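Side-chain contact in inositol 2-dehydrogenase (Sinorhizobium meliloti, PDB 4HKT), which oxidises myo-inositol to 2-keto-myo-inositol (scyllo-inosose) with NAD+ as the hydride acceptor, the first step of myo-inositol degradation: residues Ile215-Thr218 / Lys222-Ile225. Numbering follows the deposited sequence.
Sequences ILQT and KQAI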
# COMPACT_ATOMS: atom_id res chain seq x y z
N ILE B 215 -9.60 25.42 -9.49
CA ILE B 215 -10.82 24.97 -8.86
C ILE B 215 -11.99 25.23 -9.82
O ILE B 215 -12.19 26.37 -10.26
CB ILE B 215 -11.15 25.69 -7.55
CG1 ILE B 215 -10.01 25.65 -6.56
CG2 ILE B 215 -12.41 25.07 -6.93
CD1 ILE B 215 -10.16 26.71 -5.45
N LEU B 216 -12.73 24.16 -10.10
CA LEU B 216 -13.96 24.19 -10.85
C LEU B 216 -15.14 23.97 -9.90
O LEU B 216 -15.02 23.19 -8.96
CB LEU B 216 -13.98 23.03 -11.86
CG LEU B 216 -12.77 22.84 -12.76
CD1 LEU B 216 -13.03 21.68 -13.73
CD2 LEU B 216 -12.55 24.12 -13.49
N GLN B 217 -16.26 24.65 -10.17
CA GLN B 217 -17.44 24.44 -9.35
C GLN B 217 -18.66 24.38 -10.24
O GLN B 217 -18.76 25.12 -11.24
CB GLN B 217 -17.56 25.51 -8.26
CG GLN B 217 -18.81 25.42 -7.38
CD GLN B 217 -18.70 26.21 -6.12
OE1 GLN B 217 -18.38 27.41 -6.14
NE2 GLN B 217 -18.94 25.56 -5.00
N THR B 218 -19.56 23.47 -9.90
CA THR B 218 -20.79 23.26 -10.63
C THR B 218 -21.88 24.10 -10.00
O THR B 218 -21.70 24.65 -8.89
CB THR B 218 -21.25 21.79 -10.57
OG1 THR B 218 -21.72 21.49 -9.25
CG2 THR B 218 -20.12 20.88 -10.94
N LYS B 222 -20.73 21.39 -6.23
CA LYS B 222 -19.68 20.38 -6.29
C LYS B 222 -18.40 21.04 -6.82
O LYS B 222 -18.48 21.92 -7.67
CB LYS B 222 -20.05 19.22 -7.20
CG LYS B 222 -21.30 18.49 -6.85
CD LYS B 222 -21.67 17.52 -7.97
CE LYS B 222 -22.71 16.48 -7.54
NZ LYS B 222 -24.08 17.00 -7.45
N GLN B 223 -17.26 20.64 -6.25
CA GLN B 223 -15.97 21.22 -6.57
C GLN B 223 -14.91 20.22 -7.03
O GLN B 223 -14.78 19.11 -6.48
CB GLN B 223 -15.46 21.96 -5.35
CG GLN B 223 -16.33 23.15 -4.93
CD GLN B 223 -16.24 23.38 -3.43
OE1 GLN B 223 -15.20 23.72 -2.93
NE2 GLN B 223 -17.34 23.19 -2.72
N ALA B 224 -14.11 20.65 -8.01
CA ALA B 224 -13.00 19.87 -8.52
C ALA B 224 -11.76 20.72 -8.43
O ALA B 224 -11.75 21.82 -8.90
CB ALA B 224 -13.23 19.44 -9.96
N ILE B 225 -10.75 20.20 -7.77
CA ILE B 225 -9.49 20.83 -7.69
C ILE B 225 -8.54 20.08 -8.62
O ILE B 225 -8.48 18.84 -8.61
CB ILE B 225 -8.93 20.69 -6.27
CG1 ILE B 225 -9.85 21.32 -5.26
CG2 ILE B 225 -7.59 21.36 -6.16
CD1 ILE B 225 -9.40 21.10 -3.82
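The side chains of Gln217 and Gln223 lie side by side on one face of a β-hairpin, pointing the same way, their amide planes turned 61° apart, with Gln217 NE2 beside Gln223 CG at 3.6 Å. Both NE2 groups donate to Gly221 O in the turn and to carbonyls of the second subunit, while Gln223 OE1 bonds Ser213 and Thr194 of that subunit; glutamine, uncharged, can both donate and accept here. A chi1 of 177° swings Gln217 CG away from its own N, to 3.5 Å from Lys222 O; a leucine here would probably cost Gly221 O one of its two glutamine donors and leave Ala195 O of the second subunit without the Gln217 amide. On the other face Leu216 CB meets the small Ala224 CB at 4.1 Å. Leu216 N to Ala224 O is 2.8 Å and Ala224 N to Leu216 O 2.9 Å. Toward the turn, Thr218 N donates to Lys222 O (2.9 Å). Thr218 OG1, also bonded to Ser220 and Glu186, takes a weak bond from Lys222 N (3.2 Å), whose NZ forms salt bridges with Glu186 and Glu143. The hairpin lies between strands 188-196 and 144-152, helix 168-184 packing on the Leu216-Ala224 face and the second subunit on the glutamine face.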